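Occlusion-derived virus envelope protein E66 (Autographa californica nucleopolyhedrovirus, PDB 3VSN) cleaves non-sulfated chondroitin as a polysaccharide lyase of the occlusion-derived virus envelope and is essential for oral infection of the insect host. Local coordinates at residues 264-268 with 269-273; 292-295 with 296-299; 460-463 with 464-468; 611-614 with 615-618. All blocks are in the same frame, centred on the assembly; numbering follows the deposited sequence. Where two conformers were deposited one is given.

All four contacts are local, each made where one continuous piece of chain changes course. Contact 2 is the core one, its centre about 4 Å from the centre of the chain and lined by valines, while the centres of contacts 1, 3 and 4 lie 25 Å or more from it and these contacts mix buried with exposed residues. Contact 1 closes a helix of the N-terminal helical domain with aromatic packing and two bridging waters. Contacts 3 and 4 belong to different antiparallel sheets: 460-468 leaves its strand through a turn held by a serine hydroxyl, whereas 611-618 passes from strand to helix over an aliphatic cluster. Contacts 1 and 3 sit on opposite sides of the chain's centre, about 55 Å apart between centres.

Contact 1: 264-268 with 269-273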
loop_
_atom_site.group_PDB
_atom_site.type_symbol
_atom_site.label_atom_id
_atom_site.label_comp_id
_atom_site.label_asym_id
_atom_site.label_seq_id
_atom_site.Cartn_x
_atom_site.Cartn_y
_atom_site.Cartn_z
ATOM N N TYR A 264 -10.246 18.555 3.901
ATOM C CA TYR A 264 -11.371 19.476 3.703
ATOM C C TYR A 264 -12.458 19.264 4.756
ATOM O O TYR A 264 -12.906 20.222 5.389
ATOM C CB TYR A 264 -11.956 19.334 2.294
ATOM C CG TYR A 264 -11.005 19.759 1.201
ATOM C CD1 TYR A 264 -11.008 21.067 0.719
ATOM C CD2 TYR A 264 -10.091 18.856 0.655
ATOM C CE1 TYR A 264 -10.134 21.462 -0.282
ATOM C CE2 TYR A 264 -9.211 19.244 -0.344
ATOM C CZ TYR A 264 -9.235 20.546 -0.807
ATOM O OH TYR A 264 -8.363 20.933 -1.799
ATOM N N TYR A 265 -12.865 18.011 4.946
ATOM C CA TYR A 265 -13.890 17.671 5.937
ATOM C C TYR A 265 -13.466 17.992 7.368
ATOM O O TYR A 265 -14.286 18.432 8.181
ATOM C CB TYR A 265 -14.319 16.209 5.805
ATOM C CG TYR A 265 -15.082 15.932 4.532
ATOM C CD1 TYR A 265 -16.325 16.525 4.296
ATOM C CD2 TYR A 265 -14.561 15.085 3.555
ATOM C CE1 TYR A 265 -17.024 16.283 3.124
ATOM C CE2 TYR A 265 -15.256 14.831 2.381
ATOM C CZ TYR A 265 -16.486 15.434 2.173
ATOM O OH TYR A 265 -17.175 15.187 1.009
ATOM N N THR A 266 -12.185 17.781 7.663
ATOM C CA THR A 266 -11.618 18.154 8.957
ATOM C C THR A 266 -11.655 19.677 9.145
ATOM O O THR A 266 -11.979 20.161 10.235
ATOM C CB THR A 266 -10.195 17.578 9.134
ATOM O OG1 THR A 266 -10.275 16.147 9.167
ATOM C CG2 THR A 266 -9.555 18.061 10.434
ATOM N N TYR A 267 -11.348 20.423 8.084
ATOM C CA TYR A 267 -11.457 21.880 8.127
ATOM C C TYR A 267 -12.912 22.317 8.312
ATOM O O TYR A 267 -13.208 23.135 9.186
ATOM C CB TYR A 267 -10.865 22.544 6.875
ATOM C CG TYR A 267 -10.932 24.057 6.953
ATOM C CD1 TYR A 267 -12.109 24.741 6.636
ATOM C CD2 TYR A 267 -9.837 24.803 7.380
ATOM C CE1 TYR A 267 -12.189 26.119 6.736
ATOM C CE2 TYR A 267 -9.908 26.185 7.477
ATOM C CZ TYR A 267 -11.085 26.835 7.152
ATOM O OH TYR A 267 -11.166 28.203 7.241
ATOM N N TYR A 268 -13.799 21.771 7.480
ATOM C CA TYR A 268 -15.225 22.102 7.493
ATOM C C TYR A 268 -15.916 21.795 8.822
ATOM O O TYR A 268 -16.620 22.648 9.375
ATOM C CB TYR A 268 -15.972 21.309 6.417
ATOM C CG TYR A 268 -15.801 21.725 4.969
ATOM C CD1 TYR A 268 -15.629 23.061 4.597
ATOM C CD2 TYR A 268 -15.882 20.769 3.958
ATOM C CE1 TYR A 268 -15.503 23.422 3.260
ATOM C CE2 TYR A 268 -15.756 21.117 2.624
ATOM C CZ TYR A 268 -15.567 22.442 2.279
ATOM O OH TYR A 268 -15.454 22.769 0.947
ATOM N N PHE A 269 -15.730 20.570 9.317
ATOM C CA PHE A 269 -16.576 20.048 10.392
ATOM C C PHE A 269 -15.845 19.624 11.673
ATOM O O PHE A 269 -16.471 19.122 12.607
ATOM C CB PHE A 269 -17.484 18.927 9.860
ATOM C CG PHE A 269 -18.253 19.306 8.618
ATOM C CD1 PHE A 269 -19.131 20.391 8.627
ATOM C CD2 PHE A 269 -18.103 18.581 7.440
ATOM C CE1 PHE A 269 -19.833 20.748 7.486
ATOM C CE2 PHE A 269 -18.807 18.930 6.296
ATOM C CZ PHE A 269 -19.673 20.017 6.320
ATOM N N GLY A 270 -14.532 19.836 11.716
ATOM C CA GLY A 270 -13.768 19.679 12.956
ATOM C C GLY A 270 -12.956 18.403 13.076
ATOM O O GLY A 270 -13.097 17.478 12.273
ATOM N N ASP A 271 -12.122 18.358 14.113
ATOM C CA ASP A 271 -11.176 17.267 14.342
ATOM C C ASP A 271 -11.805 15.953 14.813
ATOM O O ASP A 271 -11.089 14.971 15.012
ATOM C CB ASP A 271 -10.107 17.703 15.358
ATOM C CG ASP A 271 -9.248 18.851 14.857
ATOM O OD1 ASP A 271 -8.836 18.832 13.678
ATOM O OD2 ASP A 271 -8.975 19.774 15.654
ATOM N N GLU A 272 -13.126 15.928 14.990
ATOM C CA GLU A 272 -13.800 14.739 15.513
ATOM C C GLU A 272 -14.454 13.865 14.442
ATOM O O GLU A 272 -14.777 12.704 14.702
ATOM C CB GLU A 272 -14.818 15.121 16.597
ATOM C CG GLU A 272 -14.313 14.935 18.023
ATOM C CD GLU A 272 -13.178 15.874 18.381
ATOM O OE1 GLU A 272 -12.201 15.412 19.013
ATOM O OE2 GLU A 272 -13.260 17.076 18.037
ATOM N N VAL A 273 -14.635 14.407 13.238
ATOM C CA VAL A 273 -15.376 13.689 12.181
ATOM C C VAL A 273 -14.662 12.500 11.513
ATOM O O VAL A 273 -15.314 11.605 10.981
ATOM C CB VAL A 273 -15.953 14.644 11.101
ATOM C CG1 VAL A 273 -16.935 15.629 11.729
ATOM C CG2 VAL A 273 -14.849 15.377 10.350
HETATM O O HOH W 1 -11.684 15.073 11.644
HETATM O O HOH W 2 -9.916 21.090 12.192
#
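The carbonyl oxygen of T266 is gripped twice: G270 N donates to T266 O at 3.0 Å, from above the carbonyl plane, and a water that also donates to D271 OD1 supplies a second hydrogen. One residue earlier, F269 N donates to Y265 O at 2.8 Å. A second water ties the hydroxyl of T266 to G270 O, and the same hydroxyl also bonds to F262 O within the helix. With CG2 of T266 anti to the backbone N, its methyl group faces the D271 carboxylate, CG2 to OD1 being 3.4 Å.

On the buried side the F269 ring takes Y268 CB over one face, a CH-pi contact with CB 3.6 Å from the ring centroid and 10° off the normal. F269 CE2 comes to the edge of the Y265 ring, near its plane, 4.0 Å from Y265 CD1, as the two side chains run alongside each other. The hydroxyls of Y265 and Y268 bond to the carbonyls of M193 and V197 in helix 189-205, while F269 packs on helix 217-225. G270 leaves helical geometry with positive phi, 103°, and opens a type I turn to V273. This is a glycine-terminated helix C-terminus, here ending helix 262-269 within the alpha/alpha toroid of the lyase.

Contact 2: 292-295 with 296-299; sequences VVVP and GVMS
CG1 of V293 meets both CG2 of V297, at 3.7 Å, and SD of M298, also at 3.7 Å, forming the apolar centre of a short 3-10 turn that runs through P295, G296 and V297. V293 CG1 stands anti to the backbone N (chi1 -173°), which carries this methyl group in between the two later side chains. Both of them cross V293 at roughly a right angle. The methionine bends at chi2 and chi3, which lays its CG and SD against the V293 methyl. V297 CG2 serves a second partner, touching V294 CG1 at 3.8 Å. Around this cluster, V294 and V297 lean on V340 of strand 335-340, and V293 on I309, which places the turn in the protein interior.

Further out, the backbone closes the turn with two i to i+3 bonds. V297 N points almost straight at V294 O, but at 3.4 Å the bond is weak. M298 N to P295 O is shorter, 3.0 Å, with the donor well above the carbonyl plane. P295, held by its ring at a phi of -60°, suits the start of such a turn. The chain then passes to R300, the transition-state stabiliser, whose side chain is about 9 Å from that of M298. M298 O is hydrogen-bonded to a glycerol, probably from the crystallisation liquor. At the polar edge one water donates to two carbonyls, 2.7 Å from P295 O and 2.8 Å from S299 O.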
loop_
_atom_site.group_PDB
_atom_site.type_symbol
_atom_site.label_atom_id
_atom_site.label_comp_id
_atom_site.label_asym_id
_atom_site.label_seq_id
_atom_site.Cartn_x
_atom_site.Cartn_y
_atom_site.Cartn_z
ATOM N N VAL A 292 6.685 3.988 -2.480
ATOM C CA VAL A 292 6.809 2.531 -2.533
ATOM C C VAL A 292 5.891 1.885 -1.490
ATOM O O VAL A 292 5.864 2.301 -0.323
ATOM C CB VAL A 292 8.279 2.069 -2.365
ATOM C CG1 VAL A 292 8.403 0.559 -2.525
ATOM C CG2 VAL A 292 9.169 2.765 -3.392
ATOM N N VAL A 293 5.124 0.890 -1.939
ATOM C CA VAL A 293 4.146 0.194 -1.108
ATOM C C VAL A 293 4.182 -1.296 -1.439
ATOM O O VAL A 293 4.210 -1.675 -2.613
ATOM C CB VAL A 293 2.702 0.704 -1.350
ATOM C CG1 VAL A 293 1.737 0.086 -0.347
ATOM C CG2 VAL A 293 2.625 2.221 -1.266
ATOM N N VAL A 294 4.175 -2.131 -0.404
ATOM C CA VAL A 294 4.155 -3.589 -0.574
ATOM C C VAL A 294 2.999 -4.003 -1.500
ATOM O O VAL A 294 1.865 -3.564 -1.309
ATOM C CB VAL A 294 4.120 -4.327 0.797
ATOM C CG1 VAL A 294 2.772 -4.181 1.494
ATOM C CG2 VAL A 294 4.498 -5.798 0.639
ATOM N N PRO A 295 3.297 -4.815 -2.534
ATOM C CA PRO A 295 2.274 -5.119 -3.548
ATOM C C PRO A 295 1.015 -5.803 -3.021
ATOM O O PRO A 295 -0.063 -5.577 -3.567
ATOM C CB PRO A 295 3.009 -6.039 -4.531
ATOM C CG PRO A 295 4.451 -5.686 -4.373
ATOM C CD PRO A 295 4.625 -5.331 -2.920
ATOM N N GLY A 296 1.145 -6.612 -1.971
ATOM C CA GLY A 296 0.013 -7.361 -1.409
ATOM C C GLY A 296 -1.182 -6.544 -0.931
ATOM O O GLY A 296 -2.278 -7.084 -0.782
ATOM N N VAL A 297 -0.984 -5.250 -0.684
ATOM C CA VAL A 297 -2.084 -4.373 -0.246
ATOM C C VAL A 297 -2.564 -3.428 -1.358
ATOM O O VAL A 297 -3.430 -2.578 -1.137
ATOM C CB VAL A 297 -1.729 -3.561 1.030
ATOM C CG1 VAL A 297 -1.340 -4.492 2.178
ATOM C CG2 VAL A 297 -0.625 -2.552 0.754
ATOM N N MET A 298 -2.004 -3.593 -2.554
ATOM C CA MET A 298 -2.285 -2.688 -3.672
ATOM C C MET A 298 -3.156 -3.341 -4.752
ATOM O O MET A 298 -3.749 -4.394 -4.520
ATOM C CB MET A 298 -0.976 -2.133 -4.246
ATOM C CG MET A 298 -0.198 -1.262 -3.263
ATOM S SD MET A 298 -1.027 0.290 -2.845
ATOM C CE MET A 298 -0.534 1.319 -4.226
ATOM N N SER A 299 -3.247 -2.710 -5.922
ATOM C CA SER A 299 -4.218 -3.138 -6.939
ATOM C C SER A 299 -3.885 -4.479 -7.605
ATOM O O SER A 299 -2.745 -4.951 -7.553
ATOM C CB SER A 299 -4.450 -2.034 -7.978
ATOM O OG SER A 299 -3.229 -1.509 -8.453
HETATM O O HOH W 3 -0.311 -5.182 -6.268
#

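Contact 3: 460-463 with 464-468; sequences IGVE and PNSLN
Leaving strand 452-461, the backbone reverses through a type II beta turn from E463 to S466, with N465 at positive phi in its third position. The E463 carbonyl receives two donors from S466: the hydroxyl, OG to E463 O at 2.6 Å, and the amide, S466 N to E463 O at 3.5 Å, a weak bond with a poor 124° angle. OG lies between the N and carbonyl carbon of S466 (chi1 63°), which turns it back across the mouth of the turn, where it approaches with a tilt of 21° from the carbonyl plane. The same OG is also hydrogen-bonded to N438 ND2.

E463 folds its chain over P464, its CD 3.8 Å from the proline CD, and a water bridges OE2 to P464 O. Beneath the turn, V462 CG2 meets L467 CD1 at 3.8 Å, the two side chains crossing at about a right angle. Both rest on helix 542-546, V462 on Y546 and L467 on F542 and M545.

The turn therefore has two unlike sides, an aliphatic pair buried against the helix and an exposed glutamate-proline corner with its water. The S466 hydroxyl, at the shorter distance, is the firmer of the two links to E463 O, and the weak amide bond adds little.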
loop_
_atom_site.group_PDB
_atom_site.type_symbol
_atom_site.label_atom_id
_atom_site.label_comp_id
_atom_site.label_asym_id
_atom_site.label_seq_id
_atom_site.Cartn_x
_atom_site.Cartn_y
_atom_site.Cartn_z
ATOM N N ILE A 460 8.877 -26.358 2.540
ATOM C CA ILE A 460 8.238 -25.997 1.278
ATOM C C ILE A 460 7.693 -27.279 0.650
ATOM O O ILE A 460 8.433 -28.255 0.467
ATOM C CB ILE A 460 9.221 -25.341 0.282
ATOM C CG1 ILE A 460 9.801 -24.036 0.847
ATOM C CG2 ILE A 460 8.545 -25.088 -1.061
ATOM C CD1 ILE A 460 10.990 -23.519 0.061
ATOM N N GLY A 461 6.404 -27.270 0.333
ATOM C CA GLY A 461 5.771 -28.426 -0.285
ATOM C C GLY A 461 4.767 -28.057 -1.353
ATOM O O GLY A 461 4.239 -26.947 -1.355
ATOM N N VAL A 462 4.531 -28.987 -2.275
ATOM C CA VAL A 462 3.421 -28.890 -3.228
ATOM C C VAL A 462 2.757 -30.258 -3.311
ATOM O O VAL A 462 3.286 -31.235 -2.775
ATOM C CB VAL A 462 3.859 -28.444 -4.649
ATOM C CG1 VAL A 462 4.362 -27.002 -4.653
ATOM C CG2 VAL A 462 4.893 -29.396 -5.242
ATOM N N GLU A 463 1.606 -30.327 -3.978
ATOM C CA GLU A 463 0.939 -31.606 -4.234
ATOM C C GLU A 463 1.963 -32.617 -4.764
ATOM O O GLU A 463 2.690 -32.315 -5.708
ATOM C CB GLU A 463 -0.204 -31.418 -5.241
ATOM C CG GLU A 463 -1.063 -32.654 -5.490
ATOM C CD GLU A 463 -1.918 -33.040 -4.293
ATOM O OE1 GLU A 463 -2.346 -32.146 -3.531
ATOM O OE2 GLU A 463 -2.167 -34.246 -4.113
ATOM N N PRO A 464 2.049 -33.808 -4.140
ATOM C CA PRO A 464 2.983 -34.815 -4.651
ATOM C C PRO A 464 2.747 -35.136 -6.128
ATOM O O PRO A 464 1.598 -35.157 -6.578
ATOM C CB PRO A 464 2.680 -36.039 -3.782
ATOM C CG PRO A 464 2.209 -35.455 -2.489
ATOM C CD PRO A 464 1.413 -34.238 -2.878
ATOM N N ASN A 465 3.840 -35.347 -6.867
ATOM C CA ASN A 465 3.806 -35.802 -8.270
ATOM C C ASN A 465 3.183 -34.824 -9.267
ATOM O O ASN A 465 2.711 -35.231 -10.332
ATOM C CB ASN A 465 3.147 -37.187 -8.373
ATOM C CG ASN A 465 3.818 -38.209 -7.482
ATOM O OD1 ASN A 465 5.045 -38.336 -7.484
ATOM N ND2 ASN A 465 3.023 -38.928 -6.696
ATOM N N SER A 466 3.229 -33.535 -8.937
ATOM C CA SER A 466 2.508 -32.505 -9.684
ATOM C C SER A 466 3.384 -31.616 -10.569
ATOM O O SER A 466 2.862 -30.810 -11.343
ATOM C CB SER A 466 1.742 -31.613 -8.708
ATOM O OG SER A 466 2.650 -30.928 -7.856
ATOM N N LEU A 467 4.703 -31.747 -10.455
ATOM C CA LEU A 467 5.603 -30.796 -11.117
ATOM C C LEU A 467 6.213 -31.265 -12.440
ATOM O O LEU A 467 7.040 -30.557 -13.017
ATOM C CB LEU A 467 6.706 -30.327 -10.157
ATOM C CG LEU A 467 6.248 -29.567 -8.910
ATOM C CD1 LEU A 467 7.443 -29.238 -8.029
ATOM C CD2 LEU A 467 5.471 -28.308 -9.273
ATOM N N ASN A 468 5.802 -32.439 -12.926
ATOM C CA ASN A 468 6.315 -32.970 -14.196
ATOM C C ASN A 468 7.853 -32.963 -14.227
ATOM O O ASN A 468 8.472 -32.454 -15.167
ATOM C CB ASN A 468 5.724 -32.184 -15.382
ATOM C CG ASN A 468 6.019 -32.827 -16.729
ATOM O OD1 ASN A 468 6.180 -34.041 -16.833
ATOM N ND2 ASN A 468 6.095 -32.006 -17.767
HETATM O O HOH W 4 -0.628 -36.376 -5.354
#

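Contact 4: 611-614 with 615-618; sequences TIPF and SVIM
I612, the buried middle residue of strand 611-613, extends with CG1 anti to the backbone N (chi1 -176°), which aims its CD1 at the first turn of the following helix. There CD1 meets CG1 of I617 at 3.7 Å, the two isoleucines crossing at about a right angle, while I612 CG1 lies 4.2 Å from V616 CG1. F603 packs on both isoleucines and W592 on I612 and V616, so this patch faces the larger sheet of strands 592-597 and 600-605.

P613 stands at the N-cap position. Its ring lies beside V616, CD to CG2 at 3.7 Å, and its CB approaches the hydroxyl of S615 at 3.8 Å. The P613 carbonyl turns into the helix and receives two weak bonds, from V616 N at 3.2 Å and I617 N at 3.4 Å.

F614 begins the helix proper: M618 N donates to F614 O at 2.9 Å, nearly straight (163°) and in the carbonyl plane. The F614 ring turns aside from the helix to meet F643 edge-to-face. The arrangement is a strand-to-helix junction, in which an edge strand of a small antiparallel sheet runs directly into helix 614-623 and its aliphatic cluster packs on aromatic side chains of the neighbouring seven-stranded sheet.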
loop_
_atom_site.group_PDB
_atom_site.type_symbol
_atom_site.label_atom_id
_atom_site.label_comp_id
_atom_site.label_asym_id
_atom_site.label_seq_id
_atom_site.Cartn_x
_atom_site.Cartn_y
_atom_site.Cartn_z
ATOM N N THR A 611 -2.152 -15.637 26.042
ATOM C CA THR A 611 -1.298 -16.016 27.164
ATOM C C THR A 611 -0.011 -16.663 26.649
ATOM O O THR A 611 -0.014 -17.290 25.586
ATOM C CB THR A 611 -2.007 -16.974 28.146
ATOM O OG1 THR A 611 -2.401 -18.165 27.455
ATOM C CG2 THR A 611 -3.236 -16.311 28.773
ATOM N N ILE A 612 1.081 -16.478 27.389
ATOM C CA ILE A 612 2.383 -17.083 27.074
ATOM C C ILE A 612 2.925 -17.786 28.324
ATOM O O ILE A 612 3.010 -17.170 29.388
ATOM C CB ILE A 612 3.400 -16.036 26.541
ATOM C CG1 ILE A 612 4.717 -16.705 26.118
ATOM C CG2 ILE A 612 3.656 -14.925 27.561
ATOM C CD1 ILE A 612 5.669 -15.780 25.380
ATOM N N PRO A 613 3.274 -19.084 28.208
ATOM C CA PRO A 613 3.796 -19.808 29.370
ATOM C C PRO A 613 5.205 -19.364 29.762
ATOM O O PRO A 613 5.994 -18.973 28.891
ATOM C CB PRO A 613 3.824 -21.270 28.894
ATOM C CG PRO A 613 2.925 -21.319 27.702
ATOM C CD PRO A 613 3.092 -19.978 27.053
ATOM N N PHE A 614 5.508 -19.431 31.062
ATOM C CA PHE A 614 6.858 -19.156 31.559
ATOM C C PHE A 614 7.883 -20.006 30.811
ATOM O O PHE A 614 8.976 -19.530 30.495
ATOM C CB PHE A 614 6.994 -19.456 33.061
ATOM C CG PHE A 614 6.235 -18.516 33.963
ATOM C CD1 PHE A 614 6.441 -17.140 33.912
ATOM C CD2 PHE A 614 5.347 -19.019 34.909
ATOM C CE1 PHE A 614 5.744 -16.285 34.760
ATOM C CE2 PHE A 614 4.648 -18.169 35.760
ATOM C CZ PHE A 614 4.847 -16.800 35.683
ATOM N N SER A 615 7.520 -21.259 30.533
ATOM C CA SER A 615 8.444 -22.220 29.914
ATOM C C SER A 615 8.807 -21.872 28.468
ATOM O O SER A 615 9.915 -22.176 28.014
ATOM C CB SER A 615 7.894 -23.650 30.005
ATOM O OG SER A 615 6.673 -23.787 29.297
ATOM N N VAL A 616 7.879 -21.236 27.753
ATOM C CA VAL A 616 8.139 -20.788 26.382
ATOM C C VAL A 616 9.181 -19.669 26.398
ATOM O O VAL A 616 10.116 -19.664 25.592
ATOM C CB VAL A 616 6.841 -20.345 25.662
ATOM C CG1 VAL A 616 7.152 -19.602 24.365
ATOM C CG2 VAL A 616 5.960 -21.554 25.376
ATOM N N ILE A 617 9.022 -18.736 27.332
ATOM C CA ILE A 617 9.981 -17.651 27.515
ATOM C C ILE A 617 11.360 -18.214 27.880
ATOM O O ILE A 617 12.370 -17.831 27.276
ATOM C CB ILE A 617 9.491 -16.643 28.586
ATOM C CG1 ILE A 617 8.161 -16.014 28.144
ATOM C CG2 ILE A 617 10.535 -15.563 28.832
ATOM C CD1 ILE A 617 7.401 -15.293 29.241
ATOM N N MET A 618 11.388 -19.132 28.848
ATOM C CA MET A 618 12.633 -19.758 29.305
ATOM C C MET A 618 13.338 -20.520 28.177
ATOM O O MET A 618 14.547 -20.370 27.988
ATOM C CB MET A 618 12.374 -20.677 30.512
ATOM C CG MET A 618 13.607 -21.396 31.068
ATOM S SD MET A 618 14.129 -22.873 30.156
ATOM C CE MET A 618 12.682 -23.921 30.321
#